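PDB 3SYJ: adhesion and penetration protein autotransporter from Haemophilus influenzae, which promotes bacterial adherence and invasion by binding a host cell structure, and is probably a serine protease that reaches the cell surface as an autotransporter passenger. Local coordinates for residues F5-Q10 and G207-A212; N28-N33 and V39-T44; G290-K295 and E338-M343; G361-E366 and V392-N397; V640-V645 and N670-R675. One frame throughout, in Å; residues are numbered along the deposited sequence.

In the fold
The five contacts sample two architectures joined in one passenger domain: a protease of the chymotrypsin-like clan and a long beta-helix. Contacts 1 and 2 belong to the protease part, away from its probable nucleophile Ser218. Their centres lie 11 Å apart, and they share packing of Pro208 and Leu209 on the hairpin. Contacts 3 and 4, again 11 Å apart between centres, lie in the early turns of the beta-helix, where strands 340-343 and 363-366 are neighbours in one parallel sheet and N of Glu366 probably donates to O of Phe342. Contact 5 belongs to a later solenoid region. Its nearest atoms are about 14 Å from contact 1 but about 29 Å from contact 4.

Contact 1 of 5, residues F5-Q10 and G207-A212; sequences FGIDYQ and GPLPIA
Leu209, the residue that meets Ile7 across this contact, gives its backbone N-H to OD1 of Asn182, while the ND2 of the same amide reaches weakly to O of Gly207. Asn182 thus holds the 207-212 loop against strand 179-182 of the protease domain, which belongs to the chymotrypsin-like (PA clan) peptidases. With the loop fixed in this way, the contact with residues 5-10 is small and apolar, a worked example of two loops meeting through a few apolar branches. About 87 Å² is buried in all, and the nearest CA atoms, those of Ile7 and Leu209, are 8.6 Å apart, so side chains must span the gap. Ile7 turns its CB toward the loop. Its CG2 branch, standing opposite the backbone N, meets CD2 of Leu209 at 4.0 Å, and the two side chains cross obliquely. Leu209 has CG beside its own backbone N (chi1 -62°), which carries the isobutyl group over to Ile7. Around this pair lies helix 9-17, which follows closely in the chain: Tyr12 touches both residues, and Tyr11 and Phe15 touch Leu209 as well. The other branch of Ile7 is stretched out (chi2 165°) and takes its end to the backbone of the loop, where CD1 rests 3.8 Å from the carbonyl O of Pro208.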
# COMPACT_ATOMS: atom_id res chain seq x y z
N PHE A 5 -29.83 45.96 -35.41
CA PHE A 5 -28.95 45.18 -36.28
C PHE A 5 -27.48 45.26 -35.87
O PHE A 5 -26.66 44.45 -36.31
CB PHE A 5 -29.12 45.61 -37.74
CG PHE A 5 -28.35 44.77 -38.72
CD1 PHE A 5 -28.70 43.45 -38.95
CD2 PHE A 5 -27.26 45.29 -39.41
CE1 PHE A 5 -28.00 42.66 -39.84
CE2 PHE A 5 -26.55 44.51 -40.31
CZ PHE A 5 -26.92 43.20 -40.53
N GLY A 6 -27.16 46.22 -35.00
CA GLY A 6 -25.81 46.33 -34.46
C GLY A 6 -25.48 45.28 -33.41
O GLY A 6 -24.34 45.16 -32.97
N ILE A 7 -26.50 44.51 -33.01
CA ILE A 7 -26.34 43.43 -32.05
C ILE A 7 -26.87 42.13 -32.66
O ILE A 7 -27.90 42.15 -33.35
CB ILE A 7 -27.09 43.75 -30.74
CG1 ILE A 7 -26.37 44.86 -29.98
CG2 ILE A 7 -27.24 42.51 -29.86
CD1 ILE A 7 -27.21 45.48 -28.89
N ASP A 8 -26.16 41.02 -32.45
CA ASP A 8 -26.58 39.72 -32.97
C ASP A 8 -28.05 39.48 -32.72
O ASP A 8 -28.53 39.66 -31.59
CB ASP A 8 -25.80 38.58 -32.32
CG ASP A 8 -24.38 38.49 -32.80
OD1 ASP A 8 -24.08 39.02 -33.89
OD2 ASP A 8 -23.56 37.88 -32.09
N TYR A 9 -28.77 39.09 -33.76
CA TYR A 9 -30.19 38.79 -33.64
C TYR A 9 -30.39 37.67 -32.62
O TYR A 9 -31.42 37.62 -31.95
CB TYR A 9 -30.77 38.37 -34.99
CG TYR A 9 -32.26 38.58 -35.14
CD1 TYR A 9 -32.86 39.78 -34.78
CD2 TYR A 9 -33.06 37.59 -35.69
CE1 TYR A 9 -34.23 39.97 -34.95
CE2 TYR A 9 -34.42 37.77 -35.85
CZ TYR A 9 -35.00 38.96 -35.49
OH TYR A 9 -36.35 39.11 -35.66
N GLN A 10 -29.40 36.79 -32.50
CA GLN A 10 -29.51 35.65 -31.60
C GLN A 10 -29.87 36.05 -30.17
O GLN A 10 -30.62 35.34 -29.49
CB GLN A 10 -28.24 34.80 -31.61
CG GLN A 10 -28.45 33.41 -31.04
CD GLN A 10 -29.40 32.55 -31.89
OE1 GLN A 10 -29.31 32.56 -33.12
NE2 GLN A 10 -30.29 31.82 -31.24
N GLY A 207 -31.83 48.09 -19.80
CA GLY A 207 -30.82 47.16 -20.27
C GLY A 207 -30.37 47.34 -21.71
O GLY A 207 -30.85 48.23 -22.41
N PRO A 208 -29.46 46.48 -22.16
CA PRO A 208 -28.82 46.64 -23.47
C PRO A 208 -29.69 46.15 -24.64
O PRO A 208 -29.29 46.32 -25.78
CB PRO A 208 -27.57 45.75 -23.37
CG PRO A 208 -27.69 44.99 -22.06
CD PRO A 208 -29.04 45.24 -21.49
N LEU A 209 -30.83 45.53 -24.36
CA LEU A 209 -31.63 44.93 -25.43
C LEU A 209 -33.04 45.49 -25.48
O LEU A 209 -34.00 44.75 -25.34
CB LEU A 209 -31.68 43.41 -25.26
CG LEU A 209 -30.34 42.67 -25.33
CD1 LEU A 209 -30.49 41.25 -24.80
CD2 LEU A 209 -29.77 42.66 -26.75
N PRO A 210 -33.17 46.80 -25.69
CA PRO A 210 -34.52 47.37 -25.78
C PRO A 210 -35.20 46.89 -27.05
O PRO A 210 -34.56 46.83 -28.09
CB PRO A 210 -34.28 48.88 -25.89
CG PRO A 210 -32.83 49.08 -25.58
CD PRO A 210 -32.13 47.82 -25.93
N ILE A 211 -36.48 46.55 -26.96
CA ILE A 211 -37.22 46.08 -28.12
C ILE A 211 -38.62 46.69 -28.16
O ILE A 211 -39.34 46.71 -27.17
CB ILE A 211 -37.31 44.54 -28.13
CG1 ILE A 211 -37.88 44.02 -29.45
CG2 ILE A 211 -38.11 44.03 -26.93
CD1 ILE A 211 -37.87 42.51 -29.54
N ALA A 212 -38.99 47.20 -29.33
CA ALA A 212 -40.28 47.85 -29.50
C ALA A 212 -41.21 46.94 -30.27
O ALA A 212 -40.76 46.10 -31.05
CB ALA A 212 -40.10 49.17 -30.24

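Contact 2 of 5, residues N28-N33 and V39-T44; sequences NIKVYN and VGTSMT
The flat carboxamide of Asn28 crosses Thr44 at about a right angle, its ND2 lying 3.3 Å from CG2 of Thr44. A water accepts from that same ND2 and donates to O of Thr44, bridging the two residues. The peptide groups beside it are turned quite differently: N of Asn28 stands above the carbonyl plane of Met43, 63° out of it at 2.9 Å from O, whereas N of Ile29 lies in the carbonyl plane of Ser42, on a lone pair. From O of Ile29 the return bond to N of Ser42 is short, at 2.6 Å, and nearly straight. Farther along, N of Val31 donates to O of Gly40 at 2.9 Å, and O of Val31 receives N of Val39 at 2.8 Å together with a weak bond from N of Gly40. Lys30 and Thr41 run side by side, and a second water bridges their NZ and OG1. On the other side of the sheet lie Ile29, Val31 and Ser42, with Tyr11 and Phe15 of helix 9-17 packed against that side. Two strands running at 159° to each other thus form an antiparallel beta hairpin carrying a G1 bulge, with Asn28 and Ile29 facing Ser42, and a classic bulge, with Val39 and Gly40 facing Val31.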
# COMPACT_ATOMS: atom_id res chain seq x y z
N ASN A 28 -26.78 38.76 -14.70
CA ASN A 28 -25.54 39.34 -15.17
C ASN A 28 -25.09 38.77 -16.51
O ASN A 28 -23.96 38.29 -16.63
CB ASN A 28 -24.44 39.15 -14.13
CG ASN A 28 -24.84 39.70 -12.79
OD1 ASN A 28 -24.83 38.99 -11.79
ND2 ASN A 28 -25.22 40.97 -12.77
N ILE A 29 -25.96 38.81 -17.51
CA ILE A 29 -25.59 38.35 -18.84
C ILE A 29 -24.97 39.50 -19.63
O ILE A 29 -25.61 40.52 -19.88
CB ILE A 29 -26.78 37.75 -19.62
CG1 ILE A 29 -27.38 36.57 -18.87
CG2 ILE A 29 -26.35 37.30 -21.01
CD1 ILE A 29 -28.58 36.92 -18.03
N LYS A 30 -23.70 39.33 -20.00
CA LYS A 30 -23.02 40.34 -20.79
C LYS A 30 -23.53 40.31 -22.22
O LYS A 30 -23.71 39.25 -22.81
CB LYS A 30 -21.51 40.11 -20.74
CG LYS A 30 -20.89 40.44 -19.39
CD LYS A 30 -19.47 39.91 -19.30
CE LYS A 30 -18.86 40.13 -17.92
NZ LYS A 30 -18.75 41.58 -17.60
N VAL A 31 -23.78 41.49 -22.77
CA VAL A 31 -24.26 41.62 -24.14
C VAL A 31 -23.28 42.45 -24.96
O VAL A 31 -23.06 43.63 -24.67
CB VAL A 31 -25.64 42.29 -24.17
CG1 VAL A 31 -26.08 42.55 -25.61
CG2 VAL A 31 -26.65 41.42 -23.44
N TYR A 32 -22.67 41.83 -25.97
CA TYR A 32 -21.69 42.49 -26.81
C TYR A 32 -22.30 42.86 -28.16
O TYR A 32 -23.20 42.17 -28.63
CB TYR A 32 -20.46 41.60 -27.02
CG TYR A 32 -19.79 41.19 -25.73
CD1 TYR A 32 -18.82 42.00 -25.15
CD2 TYR A 32 -20.15 40.02 -25.08
CE1 TYR A 32 -18.22 41.64 -23.96
CE2 TYR A 32 -19.56 39.65 -23.89
CZ TYR A 32 -18.59 40.46 -23.33
OH TYR A 32 -18.00 40.10 -22.15
N ASN A 33 -21.84 43.94 -28.77
CA ASN A 33 -22.28 44.29 -30.12
C ASN A 33 -21.49 43.53 -31.19
O ASN A 33 -20.61 42.72 -30.87
CB ASN A 33 -22.27 45.80 -30.37
CG ASN A 33 -20.87 46.41 -30.28
OD1 ASN A 33 -19.85 45.74 -30.45
ND2 ASN A 33 -20.82 47.71 -30.02
N VAL A 39 -22.02 46.19 -24.63
CA VAL A 39 -23.10 47.16 -24.71
C VAL A 39 -23.69 47.39 -23.33
O VAL A 39 -24.04 48.51 -22.97
CB VAL A 39 -24.22 46.67 -25.65
CG1 VAL A 39 -25.39 47.66 -25.65
CG2 VAL A 39 -23.67 46.45 -27.05
N GLY A 40 -23.78 46.31 -22.56
CA GLY A 40 -24.35 46.37 -21.23
C GLY A 40 -24.43 44.99 -20.61
O GLY A 40 -24.14 43.98 -21.26
N THR A 41 -24.83 44.93 -19.35
CA THR A 41 -25.01 43.65 -18.69
C THR A 41 -26.48 43.48 -18.34
O THR A 41 -27.09 44.35 -17.72
CB THR A 41 -24.17 43.55 -17.42
OG1 THR A 41 -22.79 43.67 -17.76
CG2 THR A 41 -24.40 42.20 -16.76
N SER A 42 -27.04 42.35 -18.75
CA SER A 42 -28.46 42.12 -18.60
C SER A 42 -28.81 41.38 -17.30
O SER A 42 -28.04 40.55 -16.81
CB SER A 42 -28.98 41.34 -19.82
OG SER A 42 -30.38 41.18 -19.76
N MET A 43 -29.97 41.71 -16.74
CA MET A 43 -30.48 41.05 -15.53
C MET A 43 -29.51 41.13 -14.35
O MET A 43 -29.16 40.10 -13.75
CB MET A 43 -30.85 39.58 -15.81
CG MET A 43 -32.00 39.42 -16.78
SD MET A 43 -33.53 40.18 -16.17
CE MET A 43 -34.12 40.98 -17.67
N THR A 44 -29.08 42.34 -14.02
CA THR A 44 -28.16 42.55 -12.91
C THR A 44 -28.97 42.76 -11.63
O THR A 44 -28.44 42.60 -10.53
CB THR A 44 -27.23 43.77 -13.12
OG1 THR A 44 -28.00 44.98 -13.18
CG2 THR A 44 -26.44 43.62 -14.41
O HOH W 1 -26.09 41.82 -10.20
O HOH W 2 -20.65 42.76 -16.10

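Contact 3 of 5, residues G290-K295 and E338-M343; sequences GSITQK and ETLYFM
Ile292 holds CG1 beside its backbone N (chi1 -71°) and then runs straight on to CD1 (chi2 176°), while Leu340 takes the matching first torsion (chi1 -59°); with both CB atoms directed across the core, these torsions bring the two side chains tip to tip. They meet inside a beta-helix, the fold of this passenger domain, where strands on different sides of the coil fill a common core. Strand 289-294 pairs antiparallel with strands 279-285 and 301-308, whereas strand 340-343 lies in a parallel sheet between strands 269-272 and 363-366. The nearest CA atoms, those of Ile292 and Leu340, are 10.3 Å apart, so methyl groups and a ring close the distance. CD1 of Ile292 does all the touching on its side: it lies 4.0 Å from CD1 and 4.1 Å from CD2 of Leu340, meeting both prongs of the leucine almost evenly. Leu271 packs on both Ile292 and Phe342, and Ile282 on both Ile292 and Leu340, making the cluster continuous with the first turns of the coil. Phe342 comes from the direction opposite to Ile292, and its ring is met obliquely: the same CD1 of Ile292 approaches CZ of Phe342 at 4.1 Å.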
# COMPACT_ATOMS: atom_id res chain seq x y z
N GLY A 290 -77.16 20.77 -12.73
CA GLY A 290 -76.56 19.86 -11.79
C GLY A 290 -76.95 20.17 -10.36
O GLY A 290 -77.53 21.22 -10.07
N SER A 291 -76.63 19.24 -9.47
CA SER A 291 -76.97 19.40 -8.06
C SER A 291 -75.96 18.73 -7.15
O SER A 291 -75.41 17.67 -7.46
CB SER A 291 -78.36 18.82 -7.80
OG SER A 291 -78.96 19.46 -6.70
N ILE A 292 -75.70 19.37 -6.01
CA ILE A 292 -74.84 18.81 -4.99
C ILE A 292 -75.64 18.68 -3.70
O ILE A 292 -76.11 19.67 -3.15
CB ILE A 292 -73.61 19.70 -4.71
CG1 ILE A 292 -72.63 19.66 -5.88
CG2 ILE A 292 -72.90 19.25 -3.44
CD1 ILE A 292 -71.44 20.60 -5.71
N THR A 293 -75.79 17.45 -3.22
CA THR A 293 -76.48 17.22 -1.96
C THR A 293 -75.50 17.10 -0.80
O THR A 293 -74.58 16.28 -0.84
CB THR A 293 -77.37 15.97 -2.04
OG1 THR A 293 -78.61 16.30 -2.68
CG2 THR A 293 -77.65 15.43 -0.65
N GLN A 294 -75.64 17.91 0.21
CA GLN A 294 -74.85 17.87 1.43
C GLN A 294 -75.56 17.12 2.53
O GLN A 294 -76.62 17.50 2.95
CB GLN A 294 -74.58 19.29 1.89
CG GLN A 294 -73.42 19.51 2.80
CD GLN A 294 -73.27 20.96 3.15
OE1 GLN A 294 -73.74 21.80 2.43
NE2 GLN A 294 -72.62 21.25 4.26
N LYS A 295 -74.96 16.03 2.94
CA LYS A 295 -75.45 15.17 3.98
C LYS A 295 -76.12 15.93 5.05
O LYS A 295 -77.30 15.79 5.28
CB LYS A 295 -74.35 14.40 4.63
CG LYS A 295 -74.86 13.33 5.54
CD LYS A 295 -74.44 11.99 5.02
CE LYS A 295 -75.18 10.91 5.67
NZ LYS A 295 -74.84 10.87 7.06
N GLU A 338 -69.47 25.73 -14.00
CA GLU A 338 -68.80 26.49 -12.95
C GLU A 338 -67.74 25.64 -12.25
O GLU A 338 -67.80 24.41 -12.25
CB GLU A 338 -69.82 27.01 -11.94
CG GLU A 338 -70.63 25.93 -11.23
CD GLU A 338 -71.55 26.49 -10.16
OE1 GLU A 338 -71.04 27.04 -9.17
OE2 GLU A 338 -72.79 26.37 -10.30
N THR A 339 -66.76 26.31 -11.66
CA THR A 339 -65.72 25.63 -10.90
C THR A 339 -66.18 25.44 -9.46
O THR A 339 -66.85 26.30 -8.90
CB THR A 339 -64.40 26.41 -10.99
OG1 THR A 339 -63.87 26.29 -12.31
CG2 THR A 339 -63.37 25.89 -9.99
N LEU A 340 -65.84 24.30 -8.86
CA LEU A 340 -66.31 24.00 -7.52
C LEU A 340 -65.15 23.94 -6.55
O LEU A 340 -64.05 23.54 -6.92
CB LEU A 340 -67.05 22.66 -7.50
CG LEU A 340 -68.27 22.54 -8.41
CD1 LEU A 340 -68.66 21.08 -8.51
CD2 LEU A 340 -69.43 23.40 -7.92
N TYR A 341 -65.41 24.35 -5.31
CA TYR A 341 -64.37 24.36 -4.28
C TYR A 341 -64.83 23.57 -3.07
O TYR A 341 -65.83 23.92 -2.44
CB TYR A 341 -64.01 25.80 -3.89
CG TYR A 341 -62.94 25.91 -2.81
CD1 TYR A 341 -61.59 25.74 -3.12
CD2 TYR A 341 -63.28 26.17 -1.49
CE1 TYR A 341 -60.61 25.83 -2.14
CE2 TYR A 341 -62.31 26.27 -0.50
CZ TYR A 341 -60.98 26.09 -0.83
OH TYR A 341 -60.01 26.19 0.15
N PHE A 342 -64.10 22.51 -2.76
CA PHE A 342 -64.44 21.63 -1.65
C PHE A 342 -63.36 21.74 -0.59
O PHE A 342 -62.18 21.53 -0.86
CB PHE A 342 -64.49 20.18 -2.10
CG PHE A 342 -65.64 19.84 -3.01
CD1 PHE A 342 -66.84 19.38 -2.50
CD2 PHE A 342 -65.50 19.93 -4.39
CE1 PHE A 342 -67.89 19.04 -3.34
CE2 PHE A 342 -66.55 19.60 -5.24
CZ PHE A 342 -67.75 19.16 -4.71
N MET A 343 -63.78 22.05 0.63
CA MET A 343 -62.87 22.08 1.76
C MET A 343 -63.36 21.16 2.88
O MET A 343 -64.56 21.06 3.13
CB MET A 343 -62.74 23.51 2.28
CG MET A 343 -61.69 23.69 3.36
SD MET A 343 -61.93 25.22 4.28
CE MET A 343 -62.71 26.25 3.03

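Contact 4 of 5, residues G361-E366 and V392-N397; sequences GGLYFE and VTWKVN
Phe365 meets the opposing segment along its whole length. Its CB starts the contact, 3.5 Å from CG2 of Val392, and CG follows at 3.6 Å from the same methyl. In the ring, CD2 of Phe365 is still 4.0 Å from that CG2, while CG1 of Val392 lies over one ring face; the two side chains cross at about a right angle. Farther out the partner changes: CE2 and CZ of Phe365 both come 4.1 Å from CZ3 of Trp394, whose plane they meet obliquely. The indole is brought there with CG anti to the backbone N (chi1 -169°), its six-membered ring projecting into the core. There CH2 of Trp394 receives CD1 of Leu363 at 3.5 Å, and CB of Val396 lies over one indole face, toward its rim. Phe365 also meets the rings of Phe342 and Phe369, which extends the aromatic core. In the beta-helix, strand 363-366 lies between strands 340-343 and 384-386 of one parallel sheet, while strand 391-394 lies between strands 369-373 and 411-414 on another wall; the axes of the short segments 363-366 and 392-394 approach to 9.9 Å, with 134° between their directions.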
# COMPACT_ATOMS: atom_id res chain seq x y z
N GLY A 361 -65.60 24.21 -16.08
CA GLY A 361 -65.51 24.23 -14.63
C GLY A 361 -64.50 23.18 -14.18
O GLY A 361 -64.41 22.11 -14.77
N GLY A 362 -63.75 23.51 -13.13
CA GLY A 362 -62.77 22.59 -12.58
C GLY A 362 -63.03 22.28 -11.12
O GLY A 362 -64.06 22.69 -10.57
N LEU A 363 -62.11 21.55 -10.49
CA LEU A 363 -62.25 21.16 -9.09
C LEU A 363 -61.05 21.58 -8.23
O LEU A 363 -59.90 21.29 -8.55
CB LEU A 363 -62.42 19.65 -8.97
CG LEU A 363 -63.62 18.96 -9.63
CD1 LEU A 363 -63.32 17.48 -9.74
CD2 LEU A 363 -64.88 19.21 -8.81
N TYR A 364 -61.34 22.26 -7.12
CA TYR A 364 -60.32 22.57 -6.12
C TYR A 364 -60.60 21.77 -4.86
O TYR A 364 -61.74 21.73 -4.38
CB TYR A 364 -60.32 24.06 -5.79
CG TYR A 364 -59.71 24.93 -6.86
CD1 TYR A 364 -60.36 25.16 -8.06
CD2 TYR A 364 -58.47 25.53 -6.66
CE1 TYR A 364 -59.80 25.96 -9.04
CE2 TYR A 364 -57.90 26.33 -7.64
CZ TYR A 364 -58.57 26.53 -8.83
OH TYR A 364 -58.00 27.33 -9.80
N PHE A 365 -59.57 21.12 -4.33
CA PHE A 365 -59.72 20.39 -3.07
C PHE A 365 -58.77 20.95 -2.01
O PHE A 365 -57.56 21.03 -2.23
CB PHE A 365 -59.50 18.89 -3.27
CG PHE A 365 -60.58 18.21 -4.08
CD1 PHE A 365 -61.76 17.78 -3.48
CD2 PHE A 365 -60.41 18.00 -5.45
CE1 PHE A 365 -62.76 17.16 -4.23
CE2 PHE A 365 -61.41 17.37 -6.20
CZ PHE A 365 -62.58 16.95 -5.58
N GLU A 366 -59.34 21.35 -0.88
CA GLU A 366 -58.55 21.77 0.27
C GLU A 366 -58.82 20.81 1.44
O GLU A 366 -59.90 20.83 2.02
CB GLU A 366 -58.89 23.21 0.65
CG GLU A 366 -58.43 23.63 2.03
CD GLU A 366 -57.07 24.29 2.03
OE1 GLU A 366 -56.98 25.44 1.55
OE2 GLU A 366 -56.10 23.67 2.53
N VAL A 392 -56.24 13.52 -2.22
CA VAL A 392 -57.55 13.24 -2.77
C VAL A 392 -57.54 11.86 -3.39
O VAL A 392 -56.89 11.64 -4.41
CB VAL A 392 -57.99 14.30 -3.81
CG1 VAL A 392 -59.29 13.87 -4.49
CG2 VAL A 392 -58.18 15.65 -3.15
N THR A 393 -58.23 10.93 -2.74
CA THR A 393 -58.36 9.58 -3.27
C THR A 393 -59.41 9.58 -4.38
O THR A 393 -60.60 9.76 -4.12
CB THR A 393 -58.73 8.60 -2.16
OG1 THR A 393 -57.79 8.73 -1.09
CG2 THR A 393 -58.71 7.17 -2.68
N TRP A 394 -58.95 9.38 -5.61
CA TRP A 394 -59.78 9.60 -6.80
C TRP A 394 -60.17 8.26 -7.42
O TRP A 394 -59.35 7.61 -8.06
CB TRP A 394 -59.00 10.45 -7.81
CG TRP A 394 -59.82 10.95 -8.97
CD1 TRP A 394 -59.86 10.44 -10.23
CD2 TRP A 394 -60.72 12.07 -8.97
NE1 TRP A 394 -60.73 11.17 -11.01
CE2 TRP A 394 -61.27 12.17 -10.26
CE3 TRP A 394 -61.12 12.99 -7.99
CZ2 TRP A 394 -62.20 13.15 -10.60
CZ3 TRP A 394 -62.04 13.96 -8.33
CH2 TRP A 394 -62.57 14.04 -9.63
N LYS A 395 -61.41 7.85 -7.21
CA LYS A 395 -61.84 6.52 -7.65
C LYS A 395 -62.75 6.57 -8.87
O LYS A 395 -63.46 5.62 -9.17
CB LYS A 395 -62.52 5.79 -6.49
CG LYS A 395 -61.58 5.51 -5.33
CD LYS A 395 -62.30 4.90 -4.13
CE LYS A 395 -61.31 4.64 -3.00
NZ LYS A 395 -61.97 4.28 -1.71
N VAL A 396 -62.71 7.70 -9.57
CA VAL A 396 -63.60 7.93 -10.70
C VAL A 396 -62.83 7.95 -12.00
O VAL A 396 -61.83 8.65 -12.12
CB VAL A 396 -64.35 9.26 -10.51
CG1 VAL A 396 -65.12 9.61 -11.75
CG2 VAL A 396 -65.28 9.14 -9.33
N ASN A 397 -63.29 7.18 -12.98
CA ASN A 397 -62.60 7.11 -14.26
C ASN A 397 -62.77 8.37 -15.09
O ASN A 397 -63.54 9.26 -14.74
CB ASN A 397 -63.07 5.90 -15.06
CG ASN A 397 -62.40 4.62 -14.63
OD1 ASN A 397 -63.05 3.58 -14.50
ND2 ASN A 397 -61.08 4.67 -14.40

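Contact 5 of 5, residues V640-V645 and N670-R675; sequences VVSRNV and NTICTR
Ile672 and Arg643 cross at about a right angle, the isoleucine laying its methyl ends against the aliphatic part of the arginine. The setting is the solenoid of the beta-helix: residues 640-645 round a corner after strand 638-641, while strand 669-675 is one arm of an antiparallel hairpin whose other arm, strand 682-688, is joined to it by the Cys673-Cys684 disulfide. Two bends in Ile672 (chi1 -55°, chi2 -57°) fold CD1 round until it lies 3.9 Å from CD of Arg643. CG2 of Ile672 touches that same CD at 4.1 Å, so both branches rest on one methylene from the same side. Arg643 starts from the position between its backbone N and carbonyl carbon and bends again at chi3, which turns the edge of the guanidinium to the amide of Asn644. There its NE donates to OD1 of Asn644 at 2.7 Å, nearly in the guanidinium plane, and NH2 adds a weak bond to the same oxygen. NH1 also forms a salt bridge with Asp619, and Trp622 makes a cation-pi contact with the arginine while touching Ile672 as well. Ser642 adds a polar link: its OG is 3.7 Å from CD1 of Ile672 yet reaches the hairpin backbone through water. One water links OG to N of Cys673, accepting from that N-H. The second lies 2.8 Å from OG of Ser642 and donates to O of Thr671, also at 2.8 Å.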
# COMPACT_ATOMS: atom_id res chain seq x y z
N VAL A 640 -19.40 4.41 -24.64
CA VAL A 640 -18.53 5.52 -25.00
C VAL A 640 -18.80 6.73 -24.13
O VAL A 640 -19.95 7.18 -24.02
CB VAL A 640 -18.70 5.92 -26.47
CG1 VAL A 640 -17.74 7.05 -26.84
CG2 VAL A 640 -18.48 4.72 -27.39
N VAL A 641 -17.76 7.26 -23.49
CA VAL A 641 -17.88 8.51 -22.75
C VAL A 641 -17.30 9.62 -23.62
O VAL A 641 -16.10 9.66 -23.89
CB VAL A 641 -17.14 8.45 -21.41
CG1 VAL A 641 -17.39 9.72 -20.60
CG2 VAL A 641 -17.58 7.22 -20.62
N SER A 642 -18.17 10.53 -24.07
CA SER A 642 -17.84 11.46 -25.14
C SER A 642 -17.65 12.86 -24.55
O SER A 642 -17.44 13.00 -23.34
CB SER A 642 -19.01 11.57 -26.13
OG SER A 642 -18.62 12.24 -27.32
N ARG A 643 -17.72 13.88 -25.40
CA ARG A 643 -17.25 15.22 -25.07
C ARG A 643 -18.15 15.91 -24.06
O ARG A 643 -19.34 15.60 -23.97
CB ARG A 643 -17.12 16.09 -26.32
CG ARG A 643 -18.38 16.16 -27.19
CD ARG A 643 -18.26 17.24 -28.26
NE ARG A 643 -18.19 18.57 -27.66
CZ ARG A 643 -18.18 19.71 -28.34
NH1 ARG A 643 -18.24 19.70 -29.67
NH2 ARG A 643 -18.11 20.87 -27.69
N ASN A 644 -17.57 16.85 -23.32
CA ASN A 644 -18.29 17.61 -22.30
C ASN A 644 -18.91 16.74 -21.20
O ASN A 644 -20.04 16.98 -20.75
CB ASN A 644 -19.30 18.56 -22.93
CG ASN A 644 -18.64 19.58 -23.85
OD1 ASN A 644 -18.60 19.39 -25.07
ND2 ASN A 644 -18.10 20.66 -23.27
N VAL A 645 -18.17 15.74 -20.78
CA VAL A 645 -18.48 15.02 -19.56
C VAL A 645 -17.42 15.42 -18.55
O VAL A 645 -16.24 15.08 -18.70
CB VAL A 645 -18.46 13.49 -19.75
CG1 VAL A 645 -18.73 12.79 -18.43
CG2 VAL A 645 -19.47 13.06 -20.82
N ASN A 670 -13.88 12.35 -34.02
CA ASN A 670 -14.52 11.58 -32.97
C ASN A 670 -15.98 11.42 -33.32
O ASN A 670 -16.57 12.30 -33.96
CB ASN A 670 -14.38 12.29 -31.62
CG ASN A 670 -12.95 12.71 -31.34
OD1 ASN A 670 -12.21 12.02 -30.65
ND2 ASN A 670 -12.55 13.86 -31.88
N THR A 671 -16.58 10.30 -32.92
CA THR A 671 -18.01 10.11 -33.13
C THR A 671 -18.79 10.91 -32.08
O THR A 671 -18.70 10.64 -30.89
CB THR A 671 -18.40 8.62 -33.09
OG1 THR A 671 -17.65 7.90 -34.07
CG2 THR A 671 -19.88 8.46 -33.38
N ILE A 672 -19.55 11.91 -32.53
CA ILE A 672 -20.29 12.76 -31.61
C ILE A 672 -21.80 12.53 -31.77
O ILE A 672 -22.33 12.60 -32.88
CB ILE A 672 -19.95 14.25 -31.83
CG1 ILE A 672 -18.45 14.49 -31.72
CG2 ILE A 672 -20.71 15.14 -30.85
CD1 ILE A 672 -17.85 14.06 -30.41
N CYS A 673 -22.47 12.26 -30.66
CA CYS A 673 -23.91 12.04 -30.66
C CYS A 673 -24.65 13.22 -30.06
O CYS A 673 -24.38 13.61 -28.93
CB CYS A 673 -24.25 10.79 -29.85
SG CYS A 673 -23.89 9.26 -30.69
N THR A 674 -25.59 13.77 -30.82
CA THR A 674 -26.39 14.90 -30.35
C THR A 674 -27.83 14.73 -30.78
O THR A 674 -28.10 14.19 -31.86
CB THR A 674 -25.88 16.23 -30.94
OG1 THR A 674 -25.92 16.15 -32.36
CG2 THR A 674 -24.47 16.53 -30.49
N ARG A 675 -28.76 15.17 -29.93
CA ARG A 675 -30.18 15.15 -30.27
C ARG A 675 -30.69 16.55 -30.61
O ARG A 675 -30.38 17.52 -29.92
CB ARG A 675 -31.02 14.53 -29.15
CG ARG A 675 -32.50 14.91 -29.29
CD ARG A 675 -33.48 13.79 -28.97
NE ARG A 675 -33.93 13.87 -27.59
CZ ARG A 675 -35.16 13.61 -27.17
NH1 ARG A 675 -36.13 13.25 -28.01
NH2 ARG A 675 -35.43 13.73 -25.87
O HOH W 3 -21.50 12.66 -28.11
O HOH W 4 -16.85 10.61 -28.77